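Local coordinates for scaffolding protein (PDB 1G43), which probably anchors the cellulosome to its substrate through this family IIIa cellulose-binding domain of the scaffoldin, at residues A1-G13 with D142-Y156. Residues are numbered along the deposited sequence; the frame is centred on the assembly and turned at random.
Sequences AGTGVVSVQFNNG and DWQKISAFVGGTLAY
Two sheets of a beta-sandwich face each other here along one margin, strand 6-11 lying over the hairpin 147-155, its axis 8.4 Å from that of strand 147-150. Val8 sits at the middle. Its CB lies over one face of the Tyr156 ring in a CH-pi contact, 3.9 Å from the ring centroid, while its two methyls divide the neighbours: CG1 reaches Ile146 CD1 and CG2 reaches the methyl of Ala148. Towards the turn, Val6 CG2 rests 4.0 Å from Ala155 CB, and Val5 CG1 meets Val150 CG2 at 3.9 Å. Strand 18-30 borders this row through Val28, which touches both Val6 and Val8.

With CG anti to the backbone N (chi1 175°), Tyr156 lays its ring along the strand, facing Val8. Its hydroxyl donates to Asp142 OD1, which lies at the ring's edge and is met from above the carboxylate plane; this bond fixes the far end of the ring. Alongside, water 2 accepts from Trp143 N at 2.7 Å and sits within hydrogen-bonding distance of Val8 O and Trp143 O, between strand 6-11 and the loop at Trp143. Beyond it the Phe10 and Trp143 side chains run side by side, Trp143 CD1 over a face of the phenyl ring, 3.7 Å from Phe10 CD2, the phenyl and the five-membered indole ring meeting obliquely, planes at 35°. The indole NE1 is bonded to Ser133 O.

At the other end the chain before the strand is tied by its backbone: Thr3 N donates to Leu154 O at 3.0 Å and Gly4 N to Ala155 O at 2.7 Å. A classic beta bulge sets Ala155 and Tyr156 together opposite Ala148 where the chain bends away. Apolar side chains meeting between two antiparallel sheets close one margin of this CBM3 beta-sandwich.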
ATOM      1  N   ALA A   1       4.721 -11.260  13.377  1.00 45.78           N
ATOM      2  CA  ALA A   1       5.800 -10.542  14.101  1.00 46.24           C
ATOM      3  C   ALA A   1       5.573  -9.025  13.987  1.00 45.63           C
ATOM      4  O   ALA A   1       6.498  -8.207  14.180  1.00 45.23           O
ATOM      5  CB  ALA A   1       7.187 -10.942  13.518  1.00 45.70           C
ATOM      6  N   GLY A   2       4.321  -8.664  13.687  1.00 44.90           N
ATOM      7  CA  GLY A   2       3.955  -7.266  13.545  1.00 43.60           C
ATOM      8  C   GLY A   2       3.733  -6.638  14.900  1.00 43.63           C
ATOM      9  O   GLY A   2       3.164  -7.269  15.816  1.00 43.34           O
ATOM     10  N   THR A   3       4.165  -5.379  15.013  1.00 43.17           N
ATOM     11  CA  THR A   3       4.083  -4.613  16.263  1.00 41.71           C
ATOM     12  C   THR A   3       2.681  -4.110  16.667  1.00 41.16           C
ATOM     13  O   THR A   3       2.455  -3.766  17.841  1.00 42.32           O
ATOM     14  CB  THR A   3       5.054  -3.416  16.209  1.00 41.49           C
ATOM     15  OG1 THR A   3       4.813  -2.675  14.999  1.00 41.57           O
ATOM     16  CG2 THR A   3       6.504  -3.896  16.232  1.00 40.03           C
ATOM     17  N   GLY A   4       1.745  -4.047  15.730  1.00 38.75           N
ATOM     18  CA  GLY A   4       0.398  -3.613  16.093  1.00 37.59           C
ATOM     19  C   GLY A   4       0.269  -2.138  16.452  1.00 36.33           C
ATOM     20  O   GLY A   4      -0.642  -1.729  17.175  1.00 36.07           O
ATOM     21  N   VAL A   5       1.207  -1.349  15.947  1.00 34.98           N
ATOM     22  CA  VAL A   5       1.229   0.084  16.154  1.00 33.64           C
ATOM     23  C   VAL A   5       0.126   0.657  15.283  1.00 32.25           C
ATOM     24  O   VAL A   5      -0.395   1.745  15.538  1.00 32.27           O
ATOM     25  CB  VAL A   5       2.605   0.620  15.748  1.00 34.85           C
ATOM     26  CG1 VAL A   5       2.498   2.027  15.171  1.00 35.34           C
ATOM     27  CG2 VAL A   5       3.515   0.620  16.985  1.00 36.02           C
ATOM     28  N   VAL A   6      -0.223  -0.089  14.238  1.00 31.76           N
ATOM     29  CA  VAL A   6      -1.303   0.304  13.324  1.00 30.31           C
ATOM     30  C   VAL A   6      -2.062  -0.929  12.860  1.00 30.61           C
ATOM     31  O   VAL A   6      -1.552  -2.041  12.900  1.00 30.90           O
ATOM     32  CB  VAL A   6      -0.775   1.065  12.079  1.00 29.62           C
ATOM     33  CG1 VAL A   6       0.025   2.250  12.529  1.00 28.42           C
ATOM     34  CG2 VAL A   6       0.065   0.157  11.191  1.00 28.60           C
ATOM     35  N   SER A   7      -3.295  -0.720  12.441  1.00 30.35           N
ATOM     36  CA  SER A   7      -4.131  -1.787  11.928  1.00 30.09           C
ATOM     37  C   SER A   7      -4.322  -1.399  10.459  1.00 30.13           C
ATOM     38  O   SER A   7      -4.378  -0.207  10.149  1.00 31.10           O
ATOM     39  CB  SER A   7      -5.475  -1.749  12.661  1.00 30.25           C
ATOM     40  OG  SER A   7      -6.463  -2.571  12.035  1.00 33.54           O
ATOM     41  N   VAL A   8      -4.438  -2.358   9.549  1.00 28.57           N
ATOM     42  CA  VAL A   8      -4.636  -1.973   8.143  1.00 29.07           C
ATOM     43  C   VAL A   8      -5.700  -2.753   7.367  1.00 27.34           C
ATOM     44  O   VAL A   8      -5.798  -3.972   7.484  1.00 29.61           O
ATOM     45  CB  VAL A   8      -3.323  -2.083   7.343  1.00 28.78           C
ATOM     46  CG1 VAL A   8      -3.588  -1.688   5.871  1.00 28.65           C
ATOM     47  CG2 VAL A   8      -2.241  -1.210   7.978  1.00 27.73           C
ATOM     48  N   GLN A   9      -6.508  -2.051   6.592  1.00 26.23           N
ATOM     49  CA  GLN A   9      -7.509  -2.704   5.770  1.00 26.19           C
ATOM     50  C   GLN A   9      -7.158  -2.470   4.315  1.00 26.22           C
ATOM     51  O   GLN A   9      -6.495  -1.478   3.971  1.00 25.78           O
ATOM     52  CB  GLN A   9      -8.901  -2.188   6.076  1.00 27.24           C
ATOM     53  CG  GLN A   9      -9.533  -2.892   7.243  1.00 29.71           C
ATOM     54  CD  GLN A   9     -10.959  -2.461   7.449  1.00 32.14           C
ATOM     55  OE1 GLN A   9     -11.247  -1.275   7.664  1.00 34.12           O
ATOM     56  NE2 GLN A   9     -11.867  -3.405   7.372  1.00 32.00           N
ATOM     57  N   PHE A  10      -7.624  -3.369   3.456  1.00 24.61           N
ATOM     58  CA  PHE A  10      -7.281  -3.318   2.052  1.00 23.43           C
ATOM     59  C   PHE A  10      -8.465  -3.608   1.128  1.00 23.65           C
ATOM     60  O   PHE A  10      -9.442  -4.202   1.550  1.00 23.61           O
ATOM     61  CB  PHE A  10      -6.162  -4.341   1.845  1.00 22.11           C
ATOM     62  CG  PHE A  10      -5.819  -4.612   0.412  1.00 22.33           C
ATOM     63  CD1 PHE A  10      -4.814  -3.910  -0.216  1.00 22.15           C
ATOM     64  CD2 PHE A  10      -6.481  -5.596  -0.291  1.00 22.28           C
ATOM     65  CE1 PHE A  10      -4.456  -4.187  -1.552  1.00 23.83           C
ATOM     66  CE2 PHE A  10      -6.146  -5.879  -1.603  1.00 23.53           C
ATOM     67  CZ  PHE A  10      -5.131  -5.176  -2.239  1.00 24.29           C
ATOM     68  N   ASN A  11      -8.368  -3.162  -0.126  1.00 24.36           N
ATOM     69  CA  ASN A  11      -9.386  -3.407  -1.158  1.00 26.08           C
ATOM     70  C   ASN A  11      -8.780  -2.994  -2.496  1.00 26.78           C
ATOM     71  O   ASN A  11      -7.861  -2.175  -2.526  1.00 27.87           O
ATOM     72  CB  ASN A  11     -10.714  -2.643  -0.858  1.00 25.57           C
ATOM     73  CG  ASN A  11     -10.917  -1.352  -1.697  1.00 27.88           C
ATOM     74  OD1 ASN A  11     -10.956  -1.373  -2.935  1.00 28.35           O
ATOM     75  ND2 ASN A  11     -11.088  -0.222  -1.004  1.00 28.49           N
ATOM     76  N   ASN A  12      -9.230  -3.605  -3.584  1.00 26.66           N
ATOM     77  CA  ASN A  12      -8.757  -3.243  -4.917  1.00 27.09           C
ATOM     78  C   ASN A  12      -9.964  -3.147  -5.861  1.00 27.96           C
ATOM     79  O   ASN A  12      -9.862  -3.411  -7.057  1.00 29.18           O
ATOM     80  CB  ASN A  12      -7.743  -4.266  -5.453  1.00 25.35           C
ATOM     81  CG  ASN A  12      -8.245  -5.685  -5.350  1.00 25.07           C
ATOM     82  OD1 ASN A  12      -9.453  -5.926  -5.237  1.00 23.57           O
ATOM     83  ND2 ASN A  12      -7.323  -6.639  -5.397  1.00 22.80           N
ATOM     84  N   GLY A  13     -11.112  -2.761  -5.319  1.00 28.43           N
ATOM     85  CA  GLY A  13     -12.308  -2.644  -6.141  1.00 29.45           C
ATOM     86  C   GLY A  13     -12.536  -3.899  -6.961  1.00 29.53           C
ATOM     87  O   GLY A  13     -12.976  -3.835  -8.117  1.00 29.83           O
ATOM     88  N   ASP A 142      -9.662  -7.070   6.234  1.00 34.24           N
ATOM     89  CA  ASP A 142      -8.388  -7.359   6.886  1.00 34.50           C
ATOM     90  C   ASP A 142      -7.671  -8.341   5.983  1.00 33.38           C
ATOM     91  O   ASP A 142      -8.072  -9.498   5.903  1.00 34.27           O
ATOM     92  CB  ASP A 142      -8.621  -8.024   8.240  1.00 36.27           C
ATOM     93  CG  ASP A 142      -7.317  -8.349   8.966  1.00 38.95           C
ATOM     94  OD1 ASP A 142      -6.575  -7.416   9.378  1.00 39.66           O
ATOM     95  OD2 ASP A 142      -7.029  -9.556   9.127  1.00 42.20           O
ATOM     96  N   TRP A 143      -6.634  -7.890   5.296  1.00 31.87           N
ATOM     97  CA  TRP A 143      -5.897  -8.753   4.390  1.00 31.30           C
ATOM     98  C   TRP A 143      -4.445  -8.702   4.866  1.00 32.64           C
ATOM     99  O   TRP A 143      -3.753  -7.685   4.773  1.00 31.43           O
ATOM    100  CB  TRP A 143      -6.075  -8.248   2.947  1.00 30.33           C
ATOM    101  CG  TRP A 143      -5.275  -8.960   1.872  1.00 28.94           C
ATOM    102  CD1 TRP A 143      -4.384  -8.389   1.017  1.00 28.11           C
ATOM    103  CD2 TRP A 143      -5.322 -10.361   1.524  1.00 29.03           C
ATOM    104  NE1 TRP A 143      -3.872  -9.336   0.160  1.00 29.03           N
ATOM    105  CE2 TRP A 143      -4.428 -10.552   0.449  1.00 28.00           C
ATOM    106  CE3 TRP A 143      -6.034 -11.464   2.015  1.00 28.39           C
ATOM    107  CZ2 TRP A 143      -4.218 -11.802  -0.144  1.00 29.03           C
ATOM    108  CZ3 TRP A 143      -5.826 -12.717   1.428  1.00 28.62           C
ATOM    109  CH2 TRP A 143      -4.926 -12.875   0.365  1.00 29.91           C
ATOM    110  N   GLN A 144      -4.009  -9.837   5.384  1.00 33.57           N
ATOM    111  CA  GLN A 144      -2.679 -10.017   5.944  1.00 34.29           C
ATOM    112  C   GLN A 144      -1.540 -10.195   4.945  1.00 33.12           C
ATOM    113  O   GLN A 144      -0.376 -10.367   5.350  1.00 32.05           O
ATOM    114  CB  GLN A 144      -2.715 -11.230   6.861  1.00 36.62           C
ATOM    115  CG  GLN A 144      -1.705 -11.177   7.952  1.00 40.77           C
ATOM    116  CD  GLN A 144      -2.243 -10.484   9.179  1.00 42.45           C
ATOM    117  OE1 GLN A 144      -3.422 -10.038   9.209  1.00 41.98           O
ATOM    118  NE2 GLN A 144      -1.396 -10.382  10.211  1.00 42.04           N
ATOM    119  N   LYS A 145      -1.857 -10.180   3.652  1.00 31.94           N
ATOM    120  CA  LYS A 145      -0.812 -10.354   2.647  1.00 31.66           C
ATOM    121  C   LYS A 145      -0.167  -9.040   2.153  1.00 30.91           C
ATOM    122  O   LYS A 145       0.558  -9.009   1.148  1.00 29.59           O
ATOM    123  CB  LYS A 145      -1.324 -11.169   1.454  1.00 33.61           C
ATOM    124  CG  LYS A 145      -1.562 -12.651   1.718  1.00 34.03           C
ATOM    125  CD  LYS A 145      -0.331 -13.310   2.271  1.00 36.62           C
ATOM    126  CE  LYS A 145      -0.314 -14.814   1.999  1.00 37.68           C
ATOM    127  NZ  LYS A 145      -0.048 -15.073   0.549  1.00 38.32           N
ATOM    128  N   ILE A 146      -0.441  -7.950   2.853  1.00 30.11           N
ATOM    129  CA  ILE A 146       0.200  -6.694   2.507  1.00 30.17           C
ATOM    130  C   ILE A 146       0.896  -6.276   3.790  1.00 31.34           C
ATOM    131  O   ILE A 146       0.534  -6.742   4.876  1.00 32.89           O
ATOM    132  CB  ILE A 146      -0.802  -5.636   2.010  1.00 28.58           C
ATOM    133  CG1 ILE A 146      -2.093  -5.675   2.818  1.00 28.00           C
ATOM    134  CG2 ILE A 146      -1.062  -5.845   0.520  1.00 28.73           C
ATOM    135  CD1 ILE A 146      -2.135  -4.651   3.926  1.00 26.36           C
ATOM    136  N   SER A 147       1.904  -5.428   3.691  1.00 30.73           N
ATOM    137  CA  SER A 147       2.613  -5.055   4.900  1.00 29.12           C
ATOM    138  C   SER A 147       2.712  -3.576   5.122  1.00 29.09           C
ATOM    139  O   SER A 147       2.695  -2.772   4.181  1.00 29.26           O
ATOM    140  CB  SER A 147       4.000  -5.632   4.867  1.00 27.06           C
ATOM    141  OG  SER A 147       4.529  -5.418   3.581  1.00 29.41           O
ATOM    142  N   ALA A 148       2.820  -3.235   6.395  1.00 28.19           N
ATOM    143  CA  ALA A 148       2.941  -1.867   6.834  1.00 28.06           C
ATOM    144  C   ALA A 148       4.097  -1.842   7.806  1.00 29.28           C
ATOM    145  O   ALA A 148       4.157  -2.669   8.732  1.00 29.12           O
ATOM    146  CB  ALA A 148       1.677  -1.420   7.516  1.00 27.92           C
ATOM    147  N   PHE A 149       5.018  -0.904   7.568  1.00 29.85           N
ATOM    148  CA  PHE A 149       6.205  -0.702   8.394  1.00 29.63           C
ATOM    149  C   PHE A 149       6.167   0.674   9.001  1.00 30.73           C
ATOM    150  O   PHE A 149       5.827   1.653   8.340  1.00 30.10           O
ATOM    151  CB  PHE A 149       7.484  -0.784   7.568  1.00 30.43           C
ATOM    152  CG  PHE A 149       7.774  -2.145   7.033  1.00 30.27           C
ATOM    153  CD1 PHE A 149       7.117  -2.617   5.910  1.00 30.25           C
ATOM    154  CD2 PHE A 149       8.693  -2.961   7.667  1.00 30.86           C
ATOM    155  CE1 PHE A 149       7.369  -3.891   5.421  1.00 30.00           C
ATOM    156  CE2 PHE A 149       8.953  -4.237   7.187  1.00 32.05           C
ATOM    157  CZ  PHE A 149       8.277  -4.700   6.051  1.00 31.84           C
ATOM    158  N   VAL A 150       6.518   0.747  10.277  1.00 32.79           N
ATOM    159  CA  VAL A 150       6.557   2.023  10.956  1.00 32.14           C
ATOM    160  C   VAL A 150       7.969   2.196  11.437  1.00 33.22           C
ATOM    161  O   VAL A 150       8.490   1.352  12.198  1.00 32.96           O
ATOM    162  CB  VAL A 150       5.610   2.035  12.124  1.00 32.50           C
ATOM    163  CG1 VAL A 150       5.877   3.248  12.984  1.00 33.67           C
ATOM    164  CG2 VAL A 150       4.177   2.060  11.599  1.00 32.63           C
ATOM    165  N   GLY A 151       8.615   3.265  10.971  1.00 33.66           N
ATOM    166  CA  GLY A 151       9.988   3.513  11.376  1.00 33.97           C
ATOM    167  C   GLY A 151      10.955   2.395  10.996  1.00 34.98           C
ATOM    168  O   GLY A 151      12.034   2.276  11.584  1.00 36.09           O
ATOM    169  N   GLY A 152      10.603   1.564  10.023  1.00 34.47           N
ATOM    170  CA  GLY A 152      11.536   0.517   9.640  1.00 33.35           C
ATOM    171  C   GLY A 152      11.250  -0.852  10.213  1.00 33.18           C
ATOM    172  O   GLY A 152      11.965  -1.792   9.904  1.00 33.78           O
ATOM    173  N   THR A 153      10.231  -0.981  11.054  1.00 32.65           N
ATOM    174  CA  THR A 153       9.898  -2.295  11.594  1.00 34.47           C
ATOM    175  C   THR A 153       8.432  -2.650  11.307  1.00 33.59           C
ATOM    176  O   THR A 153       7.545  -1.785  11.333  1.00 33.84           O
ATOM    177  CB  THR A 153      10.177  -2.379  13.125  1.00 36.84           C
ATOM    178  OG1 THR A 153       9.180  -1.640  13.846  1.00 39.11           O
ATOM    179  CG2 THR A 153      11.552  -1.789  13.448  1.00 36.95           C
ATOM    180  N   LEU A 154       8.194  -3.924  11.012  1.00 32.92           N
ATOM    181  CA  LEU A 154       6.865  -4.438  10.680  1.00 32.08           C
ATOM    182  C   LEU A 154       5.856  -4.154  11.765  1.00 31.12           C
ATOM    183  O   LEU A 154       6.062  -4.538  12.914  1.00 32.90           O
ATOM    184  CB  LEU A 154       6.948  -5.954  10.452  1.00 32.44           C
ATOM    185  CG  LEU A 154       5.730  -6.718   9.932  1.00 32.43           C
ATOM    186  CD1 LEU A 154       5.417  -6.329   8.505  1.00 32.65           C
ATOM    187  CD2 LEU A 154       6.059  -8.202   9.972  1.00 34.54           C
ATOM    188  N   ALA A 155       4.754  -3.505  11.401  1.00 30.20           N
ATOM    189  CA  ALA A 155       3.715  -3.165  12.361  1.00 29.17           C
ATOM    190  C   ALA A 155       2.416  -3.925  12.106  1.00 29.92           C
ATOM    191  O   ALA A 155       1.589  -4.076  13.015  1.00 28.99           O
ATOM    192  CB  ALA A 155       3.462  -1.659  12.335  1.00 28.89           C
ATOM    193  N   TYR A 156       2.241  -4.392  10.868  1.00 29.90           N
ATOM    194  CA  TYR A 156       1.043  -5.140  10.453  1.00 29.21           C
ATOM    195  C   TYR A 156       1.326  -6.025   9.227  1.00 30.05           C
ATOM    196  O   TYR A 156       2.143  -5.679   8.361  1.00 28.04           O
ATOM    197  CB  TYR A 156      -0.092  -4.181  10.112  1.00 29.24           C
ATOM    198  CG  TYR A 156      -1.332  -4.852   9.548  1.00 30.21           C
ATOM    199  CD1 TYR A 156      -2.324  -5.379  10.385  1.00 29.73           C
ATOM    200  CD2 TYR A 156      -1.491  -5.003   8.163  1.00 31.95           C
ATOM    201  CE1 TYR A 156      -3.443  -6.050   9.852  1.00 30.60           C
ATOM    202  CE2 TYR A 156      -2.601  -5.669   7.616  1.00 32.08           C
ATOM    203  CZ  TYR A 156      -3.568  -6.189   8.462  1.00 32.42           C
ATOM    204  OH  TYR A 156      -4.638  -6.853   7.897  1.00 32.57           O
TER
HETATM  205  O   HOH W   1       6.015  -0.845  13.978  1.00 32.24           O
HETATM  206  O   HOH W   2      -5.354  -5.538   5.089  1.00 25.84           O